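Coat protein (Sulfolobus turreted icosahedral virus, PDB 2BBD) serves as the major capsid protein that builds the icosahedral shell of an archaeal virus, with a double jelly-roll fold like those of some bacterial and eukaryotic viruses. Local coordinates at residues L37-N43 with S107-N113; A48-P52 with P141-S145. Residues are numbered along the deposited sequence.

Overall arrangement
After strands 2-13 and 19-24 the chain enters strand 29-43, whose last part supplies one side of interaction 1, and then almost at once reaches strand 49-50, the first partner of interaction 2. Strand 108-123 returns beside 37-43 and closes the first loop, of 63 intervening residues; segment 141-145 then meets 48-52 and closes a second, of 88. The segments alternate along the chain, so the two loops cross rather than nest. The centres of the contacts lie about 10 Å apart at one end of the N-terminal jelly roll. They touch directly: Ser42 N lies 2.8 Å from Ser145 O, a probable hydrogen bond into strand 145-158, and Asn43 ND2 packs 3.4 Å from Val49 CG2.

Interaction 1 of 2, residues L37-N43 with S107-N113; sequences LIGSISN and SGSVNLN
Five good backbone hydrogen bonds zip 37-43 to 107-113 as antiparallel neighbours. Gly39 and Leu112 form one hydrogen-bonded pair (Gly39 N to Leu112 O and Leu112 N to Gly39 O, both 2.9 Å), and Ile41 and Val110 the next (Ile41 N to Val110 O 3.0 Å, Val110 N to Ile41 O 2.9 Å). Asn43 N then donates to Gly108 O at 2.9 Å, and a weak bond from Ser107 N to Asn43 O, 2.8 Å, lies at the fraying end. Alternating with these are the non-hydrogen-bonded pairs Ser40-Asn111 and Ser42-Ser109 (CA-CA 4.5 and 4.1 Å), with Ile38-Asn113 (4.5 Å) beyond Gly39-Leu112. Here CA-H...O contacts fill in, such as Ile38 CA to Leu112 O at 3.3 Å. Strands 40-43 and 108-113 run at 159°, their axes 4.6 Å apart at closest. Segment 37-43 turns a corner at Gly39 (phi/psi 167/-131), yet both parts of the strand stay paired with 107-113.

On the face carrying Ile41, Val110 and Leu112, apolar groups mesh: Ile41 CB meets Val110 CG2 at 4.0 Å, and Ile41 CD1 (chi1 m, chi2 t) meets Leu112 CD1 at 4.1 Å. Leu112 (chi1 t, chi2 p) also brings CD2 to 4.1 Å from Leu37 CG. Ile41 and Leu112 are buried, reaching Phe56 and Leu60 respectively. The face of Ile38, Ser42 and Ser109 is more polar; Ser42 OG bonds to Asn147 of strand 145-158. That strand flanks 29-43 on its other edge, making this a pairing of adjacent strands inside an antiparallel sheet of the N-terminal viral jelly roll.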
ATOM      1  N   LEU A  37      -4.052 -11.764   9.273  1.00 20.23           N
ATOM      2  CA  LEU A  37      -3.474 -11.948  10.595  1.00 19.32           C
ATOM      3  C   LEU A  37      -4.701 -12.272  11.434  1.00 20.58           C
ATOM      4  O   LEU A  37      -5.548 -11.414  11.671  1.00 21.43           O
ATOM      5  CB  LEU A  37      -2.797 -10.659  11.078  1.00 16.73           C
ATOM      6  CG  LEU A  37      -2.244 -10.684  12.510  1.00 18.89           C
ATOM      7  CD1 LEU A  37      -1.192 -11.774  12.625  1.00 19.16           C
ATOM      8  CD2 LEU A  37      -1.641  -9.313  12.877  1.00 16.47           C
ATOM      9  N   ILE A  38      -4.796 -13.523  11.869  1.00 21.70           N
ATOM     10  CA  ILE A  38      -5.961 -13.988  12.613  1.00 21.91           C
ATOM     11  C   ILE A  38      -5.593 -14.676  13.926  1.00 23.24           C
ATOM     12  O   ILE A  38      -4.698 -15.525  13.967  1.00 23.43           O
ATOM     13  CB  ILE A  38      -6.762 -14.983  11.740  1.00 21.95           C
ATOM     14  CG1 ILE A  38      -7.091 -14.329  10.391  1.00 23.43           C
ATOM     15  CG2 ILE A  38      -8.017 -15.443  12.477  1.00 20.07           C
ATOM     16  CD1 ILE A  38      -7.687 -15.272   9.367  1.00 24.15           C
ATOM     17  N   GLY A  39      -6.311 -14.312  14.986  1.00 23.82           N
ATOM     18  CA  GLY A  39      -6.064 -14.892  16.293  1.00 25.53           C
ATOM     19  C   GLY A  39      -6.772 -14.099  17.373  1.00 25.67           C
ATOM     20  O   GLY A  39      -7.955 -13.784  17.246  1.00 26.62           O
ATOM     21  N   SER A  40      -6.049 -13.759  18.434  1.00 24.00           N
ATOM     22  CA  SER A  40      -6.639 -12.998  19.520  1.00 26.23           C
ATOM     23  C   SER A  40      -5.624 -12.107  20.198  1.00 24.52           C
ATOM     24  O   SER A  40      -4.417 -12.241  19.987  1.00 25.06           O
ATOM     25  CB  SER A  40      -7.236 -13.936  20.569  1.00 26.03           C
ATOM     26  OG  SER A  40      -6.204 -14.579  21.296  1.00 28.90           O
ATOM     27  N   ILE A  41      -6.144 -11.185  21.000  1.00 23.46           N
ATOM     28  CA  ILE A  41      -5.335 -10.263  21.783  1.00 22.26           C
ATOM     29  C   ILE A  41      -5.802 -10.494  23.215  1.00 21.96           C
ATOM     30  O   ILE A  41      -6.995 -10.433  23.498  1.00 22.78           O
ATOM     31  CB  ILE A  41      -5.571  -8.788  21.361  1.00 20.53           C
ATOM     32  CG1 ILE A  41      -5.059  -8.582  19.926  1.00 20.62           C
ATOM     33  CG2 ILE A  41      -4.845  -7.839  22.332  1.00 21.45           C
ATOM     34  CD1 ILE A  41      -5.316  -7.198  19.350  1.00 19.30           C
ATOM     35  N   SER A  42      -4.862 -10.776  24.108  1.00 23.09           N
ATOM     36  CA  SER A  42      -5.195 -11.057  25.499  1.00 24.57           C
ATOM     37  C   SER A  42      -4.652 -10.075  26.510  1.00 23.87           C
ATOM     38  O   SER A  42      -3.609  -9.461  26.302  1.00 23.37           O
ATOM     39  CB  SER A  42      -4.715 -12.463  25.879  1.00 25.84           C
ATOM     40  OG  SER A  42      -5.528 -13.452  25.287  1.00 30.15           O
ATOM     41  N   ASN A  43      -5.380  -9.948  27.617  1.00 24.60           N
ATOM     42  CA  ASN A  43      -5.008  -9.065  28.712  1.00 26.90           C
ATOM     43  C   ASN A  43      -4.974  -9.893  29.994  1.00 29.39           C
ATOM     44  O   ASN A  43      -6.008 -10.378  30.455  1.00 31.73           O
ATOM     45  CB  ASN A  43      -6.030  -7.934  28.852  1.00 24.78           C
ATOM     46  CG  ASN A  43      -5.738  -7.008  30.033  1.00 26.38           C
ATOM     47  OD1 ASN A  43      -4.707  -7.128  30.699  1.00 23.95           O
ATOM     48  ND2 ASN A  43      -6.648  -6.073  30.287  1.00 23.43           N
ATOM     49  N   SER A 107      -8.027 -10.281  32.321  1.00 28.52           N
ATOM     50  CA  SER A 107      -8.164 -11.731  32.249  1.00 30.46           C
ATOM     51  C   SER A 107      -9.062 -12.154  31.086  1.00 31.13           C
ATOM     52  O   SER A 107      -9.636 -13.244  31.088  1.00 31.34           O
ATOM     53  CB  SER A 107      -8.730 -12.275  33.562  1.00 32.92           C
ATOM     54  OG  SER A 107      -7.848 -11.999  34.634  1.00 36.19           O
ATOM     55  N   GLY A 108      -9.171 -11.291  30.084  1.00 29.62           N
ATOM     56  CA  GLY A 108      -9.994 -11.607  28.937  1.00 27.79           C
ATOM     57  C   GLY A 108      -9.238 -11.411  27.640  1.00 26.63           C
ATOM     58  O   GLY A 108      -8.023 -11.229  27.635  1.00 24.69           O
ATOM     59  N   SER A 109      -9.957 -11.446  26.530  1.00 26.88           N
ATOM     60  CA  SER A 109      -9.321 -11.250  25.242  1.00 27.50           C
ATOM     61  C   SER A 109     -10.353 -10.878  24.192  1.00 26.99           C
ATOM     62  O   SER A 109     -11.564 -10.987  24.430  1.00 26.06           O
ATOM     63  CB  SER A 109      -8.590 -12.527  24.821  1.00 31.74           C
ATOM     64  OG  SER A 109      -9.509 -13.590  24.665  1.00 34.76           O
ATOM     65  N   VAL A 110      -9.866 -10.412  23.045  1.00 23.18           N
ATOM     66  CA  VAL A 110     -10.738 -10.039  21.939  1.00 23.08           C
ATOM     67  C   VAL A 110     -10.237 -10.700  20.653  1.00 22.83           C
ATOM     68  O   VAL A 110      -9.063 -11.095  20.553  1.00 20.35           O
ATOM     69  CB  VAL A 110     -10.829  -8.480  21.753  1.00 21.82           C
ATOM     70  CG1 VAL A 110     -11.538  -7.851  22.959  1.00 20.87           C
ATOM     71  CG2 VAL A 110      -9.450  -7.873  21.571  1.00 17.99           C
ATOM     72  N   ASN A 111     -11.131 -10.835  19.676  1.00 22.74           N
ATOM     73  CA  ASN A 111     -10.774 -11.472  18.411  1.00 22.26           C
ATOM     74  C   ASN A 111      -9.942 -10.552  17.526  1.00 21.57           C
ATOM     75  O   ASN A 111     -10.199  -9.356  17.443  1.00 21.62           O
ATOM     76  CB  ASN A 111     -12.034 -11.897  17.645  1.00 22.74           C
ATOM     77  CG  ASN A 111     -12.973 -12.736  18.484  1.00 25.42           C
ATOM     78  OD1 ASN A 111     -12.546 -13.681  19.147  1.00 27.36           O
ATOM     79  ND2 ASN A 111     -14.267 -12.403  18.451  1.00 26.94           N
ATOM     80  N   LEU A 112      -8.947 -11.129  16.862  1.00 21.33           N
ATOM     81  CA  LEU A 112      -8.082 -10.385  15.961  1.00 20.94           C
ATOM     82  C   LEU A 112      -8.245 -10.930  14.535  1.00 22.24           C
ATOM     83  O   LEU A 112      -8.153 -12.145  14.309  1.00 21.11           O
ATOM     84  CB  LEU A 112      -6.624 -10.519  16.411  1.00 22.15           C
ATOM     85  CG  LEU A 112      -5.501  -9.992  15.512  1.00 24.85           C
ATOM     86  CD1 LEU A 112      -5.536  -8.457  15.410  1.00 25.43           C
ATOM     87  CD2 LEU A 112      -4.187 -10.452  16.100  1.00 21.60           C
ATOM     88  N   ASN A 113      -8.498 -10.029  13.586  1.00 21.24           N
ATOM     89  CA  ASN A 113      -8.663 -10.399  12.180  1.00 21.67           C
ATOM     90  C   ASN A 113      -8.404  -9.176  11.307  1.00 21.49           C
ATOM     91  O   ASN A 113      -9.271  -8.312  11.137  1.00 21.49           O
ATOM     92  CB  ASN A 113     -10.072 -10.953  11.923  1.00 21.79           C
ATOM     93  CG  ASN A 113     -10.319 -11.282  10.447  1.00 25.95           C
ATOM     94  OD1 ASN A 113      -9.388 -11.349   9.649  1.00 26.06           O
ATOM     95  ND2 ASN A 113     -11.578 -11.493  10.089  1.00 28.87           N
TER

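Interaction 2 of 2, residues A48-P52 with P141-S145; sequences AVTLP and PSGVS
Val49, with chi1 at t, lies over the turn 141-144: its CG1 sits 3.8 Å from Ser142 O and 4.1 Å from Val144 CG1, while its CG2 is 3.9 Å from Gly143 O. Pro141 to Val144 form a type II beta turn, closed by a weak bond from Val144 N to Pro141 O at 3.4 Å. Gly143 takes phi/psi 82/1, and a CB there would crowd Val49 CG2. Farther along, Leu51 (chi1 m, chi2 t) brings CD2 to 4.3 Å from Val144 CG2 and 4.4 Å from Pro141 CB, and the two prolines meet at 3.8 Å between Pro52 CD and Pro141 CB. No hydrogen bond crosses; CA atoms stay 6.6 Å apart at Val49-Gly143 and 7.1 Å at Leu51-Pro141. Phe56 touches both Leu51 and Pro141. Strand 49-50, paired with 103-104, thus packs by apolar contact against the turn leading into strand 145-158, a strand-and-loop to beta-turn packing contact at one end of the N-terminal jelly roll.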
ATOM      1  N   ALA A  48      -8.851  -3.418  32.776  1.00 26.85           N
ATOM      2  CA  ALA A  48      -9.206  -3.531  31.365  1.00 25.30           C
ATOM      3  C   ALA A  48      -8.303  -2.577  30.607  1.00 24.13           C
ATOM      4  O   ALA A  48      -8.000  -1.481  31.090  1.00 23.00           O
ATOM      5  CB  ALA A  48     -10.665  -3.151  31.146  1.00 23.53           C
ATOM      6  N   VAL A  49      -7.869  -2.998  29.427  1.00 23.59           N
ATOM      7  CA  VAL A  49      -6.998  -2.176  28.605  1.00 22.43           C
ATOM      8  C   VAL A  49      -7.738  -1.680  27.375  1.00 22.79           C
ATOM      9  O   VAL A  49      -8.449  -2.434  26.710  1.00 24.38           O
ATOM     10  CB  VAL A  49      -5.745  -2.963  28.138  1.00 23.92           C
ATOM     11  CG1 VAL A  49      -4.923  -2.116  27.164  1.00 24.35           C
ATOM     12  CG2 VAL A  49      -4.902  -3.361  29.350  1.00 21.95           C
ATOM     13  N   THR A  50      -7.591  -0.397  27.094  1.00 22.55           N
ATOM     14  CA  THR A  50      -8.206   0.179  25.919  1.00 22.25           C
ATOM     15  C   THR A  50      -7.150   0.095  24.833  1.00 23.09           C
ATOM     16  O   THR A  50      -6.078   0.679  24.969  1.00 24.66           O
ATOM     17  CB  THR A  50      -8.563   1.649  26.138  1.00 25.28           C
ATOM     18  OG1 THR A  50      -9.485   1.750  27.230  1.00 28.50           O
ATOM     19  CG2 THR A  50      -9.195   2.239  24.879  1.00 24.12           C
ATOM     20  N   LEU A  51      -7.438  -0.639  23.764  1.00 22.46           N
ATOM     21  CA  LEU A  51      -6.480  -0.766  22.672  1.00 21.29           C
ATOM     22  C   LEU A  51      -6.239   0.606  22.053  1.00 24.10           C
ATOM     23  O   LEU A  51      -7.105   1.480  22.098  1.00 24.53           O
ATOM     24  CB  LEU A  51      -6.994  -1.783  21.644  1.00 19.44           C
ATOM     25  CG  LEU A  51      -6.927  -3.197  22.228  1.00 18.22           C
ATOM     26  CD1 LEU A  51      -7.732  -4.192  21.414  1.00 15.25           C
ATOM     27  CD2 LEU A  51      -5.458  -3.612  22.305  1.00 20.49           C
ATOM     28  N   PRO A  52      -5.047   0.819  21.475  1.00 26.26           N
ATOM     29  CA  PRO A  52      -4.695   2.099  20.855  1.00 25.39           C
ATOM     30  C   PRO A  52      -5.583   2.554  19.707  1.00 27.31           C
ATOM     31  O   PRO A  52      -6.394   1.797  19.185  1.00 25.61           O
ATOM     32  CB  PRO A  52      -3.241   1.893  20.421  1.00 25.29           C
ATOM     33  CG  PRO A  52      -3.148   0.438  20.202  1.00 25.94           C
ATOM     34  CD  PRO A  52      -3.952  -0.158  21.325  1.00 25.70           C
ATOM     35  N   PRO A 141       0.676  -4.028  21.449  1.00 24.31           N
ATOM     36  CA  PRO A 141       0.278  -2.813  22.163  1.00 25.58           C
ATOM     37  C   PRO A 141       0.565  -2.998  23.652  1.00 25.12           C
ATOM     38  O   PRO A 141       0.587  -4.122  24.156  1.00 25.21           O
ATOM     39  CB  PRO A 141      -1.220  -2.714  21.880  1.00 26.32           C
ATOM     40  CG  PRO A 141      -1.349  -3.379  20.536  1.00 25.08           C
ATOM     41  CD  PRO A 141      -0.453  -4.587  20.688  1.00 23.31           C
ATOM     42  N   SER A 142       0.797  -1.901  24.353  1.00 24.98           N
ATOM     43  CA  SER A 142       1.078  -1.981  25.773  1.00 27.16           C
ATOM     44  C   SER A 142      -0.062  -2.645  26.547  1.00 25.71           C
ATOM     45  O   SER A 142      -1.244  -2.401  26.275  1.00 23.94           O
ATOM     46  CB  SER A 142       1.316  -0.581  26.337  1.00 29.01           C
ATOM     47  OG  SER A 142       1.493  -0.630  27.742  1.00 35.44           O
ATOM     48  N   GLY A 143       0.311  -3.494  27.500  1.00 25.70           N
ATOM     49  CA  GLY A 143      -0.659  -4.158  28.349  1.00 22.90           C
ATOM     50  C   GLY A 143      -1.330  -5.399  27.805  1.00 25.46           C
ATOM     51  O   GLY A 143      -2.185  -5.972  28.483  1.00 26.91           O
ATOM     52  N   VAL A 144      -0.983  -5.820  26.593  1.00 23.77           N
ATOM     53  CA  VAL A 144      -1.605  -7.017  26.034  1.00 23.75           C
ATOM     54  C   VAL A 144      -0.630  -7.938  25.309  1.00 24.38           C
ATOM     55  O   VAL A 144       0.515  -7.577  25.037  1.00 24.47           O
ATOM     56  CB  VAL A 144      -2.748  -6.664  25.044  1.00 24.52           C
ATOM     57  CG1 VAL A 144      -3.792  -5.790  25.737  1.00 25.54           C
ATOM     58  CG2 VAL A 144      -2.184  -5.971  23.818  1.00 23.04           C
ATOM     59  N   SER A 145      -1.101  -9.137  25.005  1.00 23.58           N
ATOM     60  CA  SER A 145      -0.297 -10.111  24.289  1.00 26.86           C
ATOM     61  C   SER A 145      -1.069 -10.498  23.032  1.00 26.02           C
ATOM     62  O   SER A 145      -2.302 -10.514  23.040  1.00 27.81           O
ATOM     63  CB  SER A 145      -0.050 -11.341  25.169  1.00 26.91           C
ATOM     64  OG  SER A 145      -1.271 -11.966  25.520  1.00 32.60           O
TER